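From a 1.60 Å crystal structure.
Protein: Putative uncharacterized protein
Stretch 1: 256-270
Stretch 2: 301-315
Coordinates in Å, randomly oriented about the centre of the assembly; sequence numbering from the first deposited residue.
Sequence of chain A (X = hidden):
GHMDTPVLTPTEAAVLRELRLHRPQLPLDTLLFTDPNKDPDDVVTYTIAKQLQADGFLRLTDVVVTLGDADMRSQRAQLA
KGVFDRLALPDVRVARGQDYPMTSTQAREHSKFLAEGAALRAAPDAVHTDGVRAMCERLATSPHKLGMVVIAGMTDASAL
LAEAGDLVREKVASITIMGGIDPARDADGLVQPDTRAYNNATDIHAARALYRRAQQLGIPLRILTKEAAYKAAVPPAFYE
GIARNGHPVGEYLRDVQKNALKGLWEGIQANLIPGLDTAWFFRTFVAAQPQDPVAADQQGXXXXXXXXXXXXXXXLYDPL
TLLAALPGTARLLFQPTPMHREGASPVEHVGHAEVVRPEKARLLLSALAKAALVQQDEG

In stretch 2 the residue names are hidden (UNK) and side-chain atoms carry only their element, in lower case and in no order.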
ATOM      1  N   VAL A 256       1.635  16.249  -0.940  1.00 15.51           N
ATOM      2  CA  VAL A 256       2.831  15.381  -0.900  1.00 17.59           C
ATOM      3  C   VAL A 256       3.269  14.921  -2.301  1.00 17.15           C
ATOM      4  O   VAL A 256       4.481  14.861  -2.624  1.00 16.21           O
ATOM      5  CB  VAL A 256       2.648  14.158   0.068  1.00 19.48           C
ATOM      6  CG1 VAL A 256       2.449  14.644   1.409  1.00 19.64           C
ATOM      7  CG2 VAL A 256       1.561  13.300  -0.366  1.00 18.71           C
ATOM      8  N   GLN A 257       2.314  14.574  -3.152  1.00 12.95           N
ATOM      9  CA  GLN A 257       2.713  14.134  -4.477  1.00 14.65           C
ATOM     10  C   GLN A 257       3.310  15.300  -5.264  1.00 16.38           C
ATOM     11  O   GLN A 257       4.351  15.184  -5.918  1.00 15.62           O
ATOM     12  CB  GLN A 257       1.562  13.490  -5.224  1.00 16.57           C
ATOM     13  CG  GLN A 257       1.933  13.178  -6.660  1.00 18.20           C
ATOM     14  CD  GLN A 257       2.931  12.064  -6.801  1.00 22.17           C
ATOM     15  OE1 GLN A 257       2.559  10.877  -6.853  1.00 24.64           O
ATOM     16  NE2 GLN A 257       4.210  12.422  -6.830  1.00 19.30           N
ATOM     17  N   LYS A 258       2.654  16.450  -5.181  1.00 15.03           N
ATOM     18  CA  LYS A 258       3.157  17.559  -5.987  1.00 15.89           C
ATOM     19  C   LYS A 258       4.540  17.987  -5.467  1.00 17.69           C
ATOM     20  O   LYS A 258       5.430  18.203  -6.284  1.00 17.91           O
ATOM     21  CB  LYS A 258       2.104  18.688  -6.030  1.00 15.58           C
ATOM     22  CG  LYS A 258       2.473  19.862  -6.888  1.00 23.33           C
ATOM     23  CD  LYS A 258       1.325  20.845  -6.845  1.00 21.62           C
ATOM     24  CE  LYS A 258       1.760  22.118  -7.515  1.00 30.55           C
ATOM     25  NZ  LYS A 258       0.748  23.183  -7.212  1.00 31.93           N
ATOM     26  N   ASN A 259       4.740  18.081  -4.157  1.00 16.39           N
ATOM     27  CA  ASN A 259       6.039  18.534  -3.652  1.00 19.81           C
ATOM     28  C   ASN A 259       7.151  17.495  -3.891  1.00 20.65           C
ATOM     29  O   ASN A 259       8.285  17.865  -4.270  1.00 22.44           O
ATOM     30  CB  ASN A 259       5.939  19.064  -2.215  1.00 23.04           C
ATOM     31  CG  ASN A 259       4.949  20.248  -2.090  1.00 29.12           C
ATOM     32  OD1 ASN A 259       4.890  21.137  -2.973  1.00 33.45           O
ATOM     33  ND2 ASN A 259       4.169  20.266  -0.986  1.00 28.62           N
ATOM     34  N   ALA A 260       6.868  16.195  -3.693  1.00 18.78           N
ATOM     35  CA  ALA A 260       7.837  15.148  -4.032  1.00 20.82           C
ATOM     36  C   ALA A 260       8.305  15.278  -5.487  1.00 19.37           C
ATOM     37  O   ALA A 260       9.524  15.178  -5.824  1.00 19.29           O
ATOM     38  CB  ALA A 260       7.212  13.736  -3.798  1.00 18.47           C
ATOM     39  N   LEU A 261       7.366  15.529  -6.386  1.00 18.86           N
ATOM     40  CA  LEU A 261       7.700  15.571  -7.785  1.00 17.47           C
ATOM     41  C   LEU A 261       8.501  16.865  -8.118  1.00 17.77           C
ATOM     42  O   LEU A 261       9.438  16.845  -8.944  1.00 17.34           O
ATOM     43  CB  LEU A 261       6.442  15.485  -8.609  1.00 19.45           C
ATOM     44  CG  LEU A 261       6.830  15.101 -10.015  1.00 17.79           C
ATOM     45  CD1 LEU A 261       7.504  13.696 -10.049  1.00 17.65           C
ATOM     46  CD2 LEU A 261       5.593  15.159 -10.904  1.00 21.10           C
ATOM     47  N   LYS A 262       8.109  17.936  -7.434  1.00 16.87           N
ATOM     48  CA  LYS A 262       8.798  19.231  -7.567  1.00 19.49           C
ATOM     49  C   LYS A 262      10.249  19.055  -7.143  1.00 21.66           C
ATOM     50  O   LYS A 262      11.184  19.469  -7.854  1.00 21.44           O
ATOM     51  CB  LYS A 262       8.113  20.271  -6.679  1.00 20.59           C
ATOM     52  CG  LYS A 262       8.809  21.646  -6.600  1.00 23.97           C
ATOM     53  CD  LYS A 262       7.922  22.650  -5.803  1.00 26.44           C
ATOM     54  CE  LYS A 262       8.580  24.043  -5.777  1.00 37.83           C
ATOM     55  NZ  LYS A 262       8.411  24.810  -4.480  1.00 43.63           N
ATOM     56  N   GLY A 263      10.445  18.411  -5.998  1.00 18.84           N
ATOM     57  CA  GLY A 263      11.802  18.194  -5.500  1.00 20.85           C
ATOM     58  C   GLY A 263      12.614  17.342  -6.470  1.00 20.71           C
ATOM     59  O   GLY A 263      13.820  17.582  -6.691  1.00 19.83           O
ATOM     60  N   LEU A 264      11.992  16.340  -7.077  1.00 18.95           N
ATOM     61  CA  LEU A 264      12.711  15.471  -8.027  1.00 15.69           C
ATOM     62  C   LEU A 264      13.091  16.242  -9.327  1.00 19.50           C
ATOM     63  O   LEU A 264      14.231  16.218  -9.842  1.00 18.71           O
ATOM     64  CB  LEU A 264      11.862  14.195  -8.258  1.00 17.41           C
ATOM     65  CG  LEU A 264      12.264  13.204  -9.342  1.00 17.11           C
ATOM     66  CD1 LEU A 264      13.673  12.656  -8.977  1.00 18.86           C
ATOM     67  CD2 LEU A 264      11.265  12.059  -9.531  1.00 16.66           C
ATOM     68  N   TRP A 265      12.137  17.019  -9.808  1.00 16.72           N
ATOM     69  CA  TRP A 265      12.376  17.884 -10.966  1.00 17.89           C
ATOM     70  C   TRP A 265      13.516  18.889 -10.750  1.00 20.91           C
ATOM     71  O   TRP A 265      14.426  18.988 -11.588  1.00 21.30           O
ATOM     72  CB  TRP A 265      11.081  18.658 -11.252  1.00 17.53           C
ATOM     73  CG  TRP A 265      11.332  19.689 -12.285  1.00 21.64           C
ATOM     74  CD1 TRP A 265      11.436  21.026 -12.087  1.00 24.44           C
ATOM     75  CD2 TRP A 265      11.609  19.455 -13.656  1.00 20.46           C
ATOM     76  NE1 TRP A 265      11.748  21.653 -13.262  1.00 24.38           N
ATOM     77  CE2 TRP A 265      11.837  20.723 -14.256  1.00 23.08           C
ATOM     78  CE3 TRP A 265      11.652  18.317 -14.456  1.00 19.78           C
ATOM     79  CZ2 TRP A 265      12.119  20.869 -15.597  1.00 23.21           C
ATOM     80  CZ3 TRP A 265      11.938  18.453 -15.807  1.00 28.21           C
ATOM     81  CH2 TRP A 265      12.178  19.741 -16.372  1.00 23.76           C
ATOM     82  N   GLU A 266      13.503  19.583  -9.611  1.00 17.79           N
ATOM     83  CA  GLU A 266      14.497  20.642  -9.319  1.00 20.94           C
ATOM     84  C   GLU A 266      15.873  20.011  -9.183  1.00 22.03           C
ATOM     85  O   GLU A 266      16.887  20.577  -9.637  1.00 24.18           O
ATOM     86  CB  GLU A 266      14.108  21.419  -8.059  1.00 21.89           C
ATOM     87  CG  GLU A 266      12.832  22.255  -8.322  1.00 23.79           C
ATOM     88  CD  GLU A 266      12.325  23.082  -7.146  1.00 29.69           C
ATOM     89  OE1 GLU A 266      12.759  22.885  -5.972  1.00 34.86           O
ATOM     90  OE2 GLU A 266      11.467  23.958  -7.428  1.00 34.74           O
ATOM     91  N   GLY A 267      15.891  18.802  -8.628  1.00 22.67           N
ATOM     92  CA  GLY A 267      17.151  18.119  -8.308  1.00 19.53           C
ATOM     93  C   GLY A 267      17.821  17.706  -9.599  1.00 24.89           C
ATOM     94  O   GLY A 267      19.044  17.860  -9.758  1.00 23.21           O
ATOM     95  N   ILE A 268      17.019  17.201 -10.531  1.00 19.94           N
ATOM     96  CA  ILE A 268      17.467  16.747 -11.843  1.00 24.15           C
ATOM     97  C   ILE A 268      17.919  17.961 -12.651  1.00 27.61           C
ATOM     98  O   ILE A 268      18.984  17.936 -13.268  1.00 29.75           O
ATOM     99  CB  ILE A 268      16.374  16.010 -12.600  1.00 23.24           C
ATOM    100  CG1 ILE A 268      16.155  14.616 -11.993  1.00 22.89           C
ATOM    101  CG2 ILE A 268      16.737  15.874 -14.101  1.00 24.08           C
ATOM    102  CD1 ILE A 268      14.897  13.924 -12.533  1.00 23.48           C
ATOM    103  N   GLN A 269      17.104  19.018 -12.629  1.00 23.77           N
ATOM    104  CA  GLN A 269      17.486  20.299 -13.271  1.00 26.58           C
ATOM    105  C   GLN A 269      18.899  20.760 -12.880  1.00 27.62           C
ATOM    106  O   GLN A 269      19.676  21.216 -13.735  1.00 33.49           O
ATOM    107  CB  GLN A 269      16.483  21.383 -12.905  1.00 27.24           C
ATOM    108  CG  GLN A 269      15.516  21.741 -13.976  1.00 33.12           C
ATOM    109  CD  GLN A 269      14.873  23.096 -13.715  1.00 32.17           C
ATOM    110  OE1 GLN A 269      14.843  23.605 -12.562  1.00 34.27           O
ATOM    111  NE2 GLN A 269      14.384  23.701 -14.777  1.00 34.64           N
ATOM    112  N   ALA A 270      19.242  20.634 -11.603  1.00 27.91           N
ATOM    113  CA  ALA A 270      20.556  21.021 -11.128  1.00 28.28           C
ATOM    114  C   ALA A 270      21.595  19.866 -11.180  1.00 26.83           C
ATOM    115  O   ALA A 270      22.684  19.991 -10.616  1.00 30.53           O
ATOM    116  CB  ALA A 270      20.438  21.588  -9.717  1.00 28.79           C
ATOM    117  N   UNK A 301      14.965  23.933 -18.523  1.00 32.16           N
ATOM    118  CA  UNK A 301      15.012  25.193 -17.774  1.00 32.26           C
ATOM    119  C   UNK A 301      13.667  25.665 -17.171  1.00 35.24           C
ATOM    120  O   UNK A 301      13.624  26.733 -16.542  1.00 38.64           O
ATOM    121  c   UNK A 301      15.640  26.306 -18.652  1.00 35.07           C
ATOM    122  N   UNK A 302      12.596  24.866 -17.305  1.00 34.25           N
ATOM    123  CA  UNK A 302      11.257  25.221 -16.789  1.00 33.61           C
ATOM    124  C   UNK A 302      11.118  25.192 -15.282  1.00 35.91           C
ATOM    125  O   UNK A 302      11.784  24.389 -14.598  1.00 31.79           O
ATOM    126  c   UNK A 302       9.244  26.280 -18.541  1.00 31.73           C
ATOM    127  c   UNK A 302       9.226  24.739 -18.400  1.00 37.41           C
ATOM    128  c   UNK A 302      10.225  24.266 -17.346  1.00 32.11           C
ATOM    129  c   UNK A 302       9.405  23.988 -19.746  1.00 33.92           C
ATOM    130  N   UNK A 303      10.230  26.014 -14.741  1.00 31.65           N
ATOM    131  CA  UNK A 303       9.951  25.913 -13.319  1.00 31.42           C
ATOM    132  C   UNK A 303       8.944  24.767 -13.121  1.00 31.10           C
ATOM    133  O   UNK A 303       8.360  24.253 -14.093  1.00 28.71           O
ATOM    134  o   UNK A 303       8.143  27.491 -13.193  1.00 40.03           O
ATOM    135  c   UNK A 303       9.449  27.231 -12.720  1.00 33.56           C
ATOM    136  N   UNK A 304       8.789  24.314 -11.883  1.00 29.05           N
ATOM    137  CA  UNK A 304       7.928  23.150 -11.703  1.00 31.78           C
ATOM    138  C   UNK A 304       6.459  23.455 -12.042  1.00 31.72           C
ATOM    139  O   UNK A 304       5.716  22.558 -12.457  1.00 28.74           O
ATOM    140  c   UNK A 304       6.774  19.008 -10.665  1.00 23.03           C
ATOM    141  c   UNK A 304       7.250  21.318 -10.144  1.00 27.08           C
ATOM    142  c   UNK A 304       6.130  21.350  -9.330  1.00 27.72           C
ATOM    143  c   UNK A 304       8.074  22.533 -10.321  1.00 27.83           C
ATOM    144  c   UNK A 304       7.572  20.142 -10.827  1.00 22.79           C
ATOM    145  c   UNK A 304       5.362  20.215  -9.153  1.00 26.28           C
ATOM    146  c   UNK A 304       5.684  19.063  -9.837  1.00 23.92           C
ATOM    147  N   UNK A 305       6.057  24.720 -11.905  1.00 33.18           N
ATOM    148  CA  UNK A 305       4.684  25.111 -12.255  1.00 32.08           C
ATOM    149  C   UNK A 305       4.350  24.890 -13.721  1.00 29.50           C
ATOM    150  O   UNK A 305       3.199  24.636 -14.050  1.00 31.65           O
ATOM    151  c   UNK A 305       4.486  26.730 -10.331  1.00 43.45           C
ATOM    152  o   UNK A 305       3.717  26.028  -9.600  1.00 47.26           O
ATOM    153  c   UNK A 305       4.410  26.552 -11.836  1.00 35.23           C
ATOM    154  o   UNK A 305       5.331  27.550  -9.875  1.00 48.24           O
ATOM    155  N   UNK A 306       5.355  24.927 -14.598  1.00 28.04           N
ATOM    156  CA  UNK A 306       5.124  24.612 -15.993  1.00 26.58           C
ATOM    157  C   UNK A 306       5.275  23.146 -16.336  1.00 26.61           C
ATOM    158  O   UNK A 306       4.925  22.720 -17.435  1.00 25.55           O
ATOM    159  c   UNK A 306       5.993  25.508 -16.927  1.00 28.50           C
ATOM    160  N   UNK A 307       5.815  22.357 -15.393  1.00 27.39           N
ATOM    161  CA  UNK A 307       5.965  20.905 -15.578  1.00 25.71           C
ATOM    162  C   UNK A 307       4.749  20.077 -15.037  1.00 20.74           C
ATOM    163  O   UNK A 307       4.272  19.142 -15.715  1.00 24.17           O
ATOM    164  c   UNK A 307       7.271  18.884 -14.866  1.00 22.12           C
ATOM    165  c   UNK A 307       8.474  20.962 -15.646  1.00 25.49           C
ATOM    166  c   UNK A 307       8.612  20.356 -17.036  1.00 28.36           C
ATOM    167  c   UNK A 307       7.256  20.411 -14.887  1.00 25.34           C
ATOM    168  N   UNK A 308       4.286  20.430 -13.840  1.00 24.13           N
ATOM    169  CA  UNK A 308       3.088  19.800 -13.215  1.00 22.82           C
ATOM    170  C   UNK A 308       1.987  19.544 -14.242  1.00 25.59           C
ATOM    171  O   UNK A 308       1.550  18.387 -14.422  1.00 23.93           O
ATOM    172  n   UNK A 308      -0.480  19.674 -10.041  1.00 25.91           N
ATOM    173  c   UNK A 308       2.584  20.622 -12.027  1.00 25.42           C
ATOM    174  c   UNK A 308       2.366  17.576 -10.579  1.00 24.61           C
ATOM    175  c   UNK A 308       1.452  19.970 -11.180  1.00 25.74           C
ATOM    176  c   UNK A 308       2.039  16.415  -9.878  1.00 21.08           C
ATOM    177  c   UNK A 308       0.235  18.505  -9.881  1.00 24.16           C
ATOM    178  c   UNK A 308       0.823  16.303  -9.198  1.00 19.15           C
ATOM    179  c   UNK A 308       1.451  18.647 -10.582  1.00 25.80           C
ATOM    180  c   UNK A 308       0.265  20.549 -10.816  1.00 27.32           C
ATOM    181  c   UNK A 308      -0.099  17.334  -9.179  1.00 23.52           C
ATOM    182  N   UNK A 309       1.582  20.597 -15.017  1.00 24.87           N
ATOM    183  CA  UNK A 309       0.553  20.335 -16.039  1.00 25.48           C
ATOM    184  C   UNK A 309       0.918  19.321 -17.122  1.00 23.88           C
ATOM    185  O   UNK A 309       0.060  18.703 -17.750  1.00 29.34           O
ATOM    186  c   UNK A 309       0.349  21.722 -16.698  1.00 24.96           C
ATOM    187  c   UNK A 309       0.783  22.705 -15.676  1.00 29.67           C
ATOM    188  c   UNK A 309       1.939  22.022 -14.941  1.00 25.19           C
ATOM    189  N   UNK A 310       2.189  19.149 -17.423  1.00 23.00           N
ATOM    190  CA  UNK A 310       2.488  18.163 -18.465  1.00 25.10           C
ATOM    191  C   UNK A 310       2.526  16.712 -17.961  1.00 27.39           C
ATOM    192  O   UNK A 310       2.542  15.727 -18.753  1.00 26.32           O
ATOM    193  c   UNK A 310       3.832  18.477 -19.112  1.00 28.77           C
ATOM    194  n   UNK A 310       5.860  20.852 -20.520  1.00 33.61           N
ATOM    195  o   UNK A 310       5.504  18.822 -21.409  1.00 36.88           O
ATOM    196  c   UNK A 310       3.815  19.706 -20.010  1.00 34.03           C
ATOM    197  c   UNK A 310       5.116  19.784 -20.742  1.00 28.63           C
ATOM    198  N   UNK A 311       2.590  16.566 -16.640  1.00 21.97           N
ATOM    199  CA  UNK A 311       2.700  15.207 -16.110  1.00 23.77           C
ATOM    200  C   UNK A 311       1.384  14.491 -16.342  1.00 24.03           C
ATOM    201  O   UNK A 311       0.318  15.089 -16.123  1.00 23.32           O
ATOM    202  c   UNK A 311       3.059  15.227 -14.616  1.00 21.05           C
ATOM    203  c   UNK A 311       2.857  13.826 -14.020  1.00 21.03           C
ATOM    204  c   UNK A 311       4.505  15.714 -14.451  1.00 22.50           C
ATOM    205  N   UNK A 312       1.480  13.252 -16.815  1.00 20.07           N
ATOM    206  CA  UNK A 312       0.341  12.347 -17.035  1.00 27.64           C
ATOM    207  C   UNK A 312       0.378  10.978 -16.274  1.00 22.87           C
ATOM    208  O   UNK A 312      -0.638  10.253 -16.221  1.00 23.36           O
ATOM    209  c   UNK A 312       0.245  13.322 -19.372  1.00 32.09           C
ATOM    210  o   UNK A 312       1.172  11.142 -19.020  1.00 33.34           O
ATOM    211  c   UNK A 312       0.158  12.043 -18.568  1.00 29.02           C
ATOM    212  N   UNK A 313       1.515  10.607 -15.679  1.00 21.65           N
ATOM    213  CA  UNK A 313       1.693   9.225 -15.222  1.00 20.38           C
ATOM    214  C   UNK A 313       2.250   9.214 -13.798  1.00 19.74           C
ATOM    215  O   UNK A 313       3.440   9.506 -13.621  1.00 22.55           O
ATOM    216  c   UNK A 313       3.248   7.411 -18.317  1.00 32.79           C
ATOM    217  n   UNK A 313       5.537   7.020 -19.313  1.00 38.13           N
ATOM    218  c   UNK A 313       2.730   8.512 -16.097  1.00 25.61           C
ATOM    219  c   UNK A 313       2.379   8.458 -17.596  1.00 29.48           C
ATOM    220  c   UNK A 313       4.472   8.045 -18.998  1.00 35.59           C
ATOM    221  N   UNK A 314       1.432   8.847 -12.805  1.00 18.84           N
ATOM    222  CA  UNK A 314       1.863   8.772 -11.404  1.00 18.05           C
ATOM    223  C   UNK A 314       1.481   7.360 -10.897  1.00 16.35           C
ATOM    224  O   UNK A 314       0.293   6.959 -10.961  1.00 17.06           O
ATOM    225  c   UNK A 314       1.193   9.857 -10.547  1.00 15.60           C
ATOM    226  c   UNK A 314       0.554  12.237 -10.393  1.00 19.73           C
ATOM    227  c   UNK A 314       3.046  11.638 -10.653  1.00 17.13           C
ATOM    228  c   UNK A 314       1.558  11.285 -11.002  1.00 20.89           C
ATOM    229  N   UNK A 315       2.465   6.607 -10.386  1.00 18.39           N
ATOM    230  CA  UNK A 315       2.170   5.228  -9.966  1.00 16.66           C
ATOM    231  C   UNK A 315       1.475   5.081  -8.598  1.00 16.72           C
ATOM    232  O   UNK A 315       1.818   5.832  -7.649  1.00 18.78           O
ATOM    233  o   UNK A 315       3.349   4.316 -12.358  1.00 22.07           O
ATOM    234  n   UNK A 315       5.401   4.324 -11.398  1.00 23.19           N
ATOM    235  c   UNK A 315       3.465   4.440  -9.966  1.00 18.56           C
ATOM    236  c   UNK A 315       4.071   4.363 -11.342  1.00 20.06           C
TER
HETATM  237  O   HOH W   1       1.055   8.527  -7.120  1.00 17.82           O

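Position 301 has a single side-chain carbon, its CA-to-CB bond turned away from the helix of stretch 1, and its backbone C lies 3.2 Å from Gln269 NE2; one carbon alone makes it Ala301. Position 302 carries four carbons forked at the second, the first of them near the Trp265 ring, the pattern of leucine. Leu302 gives the helix its backbone more than its side chain: its O accepts a hydrogen bond from Trp265 NE1 at 3.0 Å, near the plane of the indole, and also lies 2.7 Å from Gln269 NE2. At 303 the CA-to-CB bond points away from the helix, and the single carbon is followed by one oxygen, which identifies Ser303.

Position 304 shows one carbon and then a ring of six carbons with no heteroatom attached, set as a knob among Lys258, Leu261, Lys262 and Trp265: Phe304. Lys262 CA lies over the ring face, 3.5 Å from the centroid, so the phenyl group packs directly against the helix backbone; Leu261 CB approaches Phe304 CZ at 3.9 Å, and Trp265 CB approaches Phe304 CD1 at 3.8 Å.

Two carbons, the second bearing two oxygens, mark 305 as Asp305, an exposed residue outside contact range. The lone carbon at 306, out of reach of the helix, gives Ala306. Position 307 has four carbons forked at the first, with one arm two carbons long, and lies over the Trp265 ring, as fits isoleucine. Ile307 CG1 covers a face of the Trp265 indole, 3.7 Å from the centroid of its six-membered ring.

At 308 one carbon leads into fused five- and six-membered rings containing eight carbons and one nitrogen, an indole that meets Gln257, Lys258 and Leu261, so this is Trp308. Lys258 CD lies over its five-membered ring, 4.0 Å from the centroid, while Leu261 CD2 meets the ring edge at Trp308 CZ3, 3.9 Å away. Position 309, with three carbons closing a ring onto the backbone N, is Pro309; 310, with three carbons ending in one oxygen and one nitrogen, is Gln310. Neither reaches the helix.

Position 311 has one carbon carrying two more, touches Leu261 and is Val311, whose CG2 lies 3.8 Å from Leu261 CD2. The carbon bearing one oxygen and one carbon at 312 defines Thr312, and the four carbons in a row ending in nitrogen at 313 define Lys313; both are out of reach. Four carbons forked at the second return at 314, touching Gln257 and Leu261: this is Leu314, with CD2 3.9 Å from Gln257 CD. Finally, 315 has two carbons, the second with one oxygen and one nitrogen. This is Asn315, linked through its backbone O to Gln257 OE1 by a water that donates to both, at 2.9 Å and 2.8 Å respectively.

The contact, burying 725 Å² in total, is mainly apolar. Phe304 fills a hollow on the helix, Trp265 and Trp308 each receive an aliphatic group over a ring face, and Leu261 packs against Phe304, Trp308 and Val311. The indole hydrogen bond and bridging water add polar links.

Stretch 2, residues 301-315: ALSFDAIWPQVTKLN
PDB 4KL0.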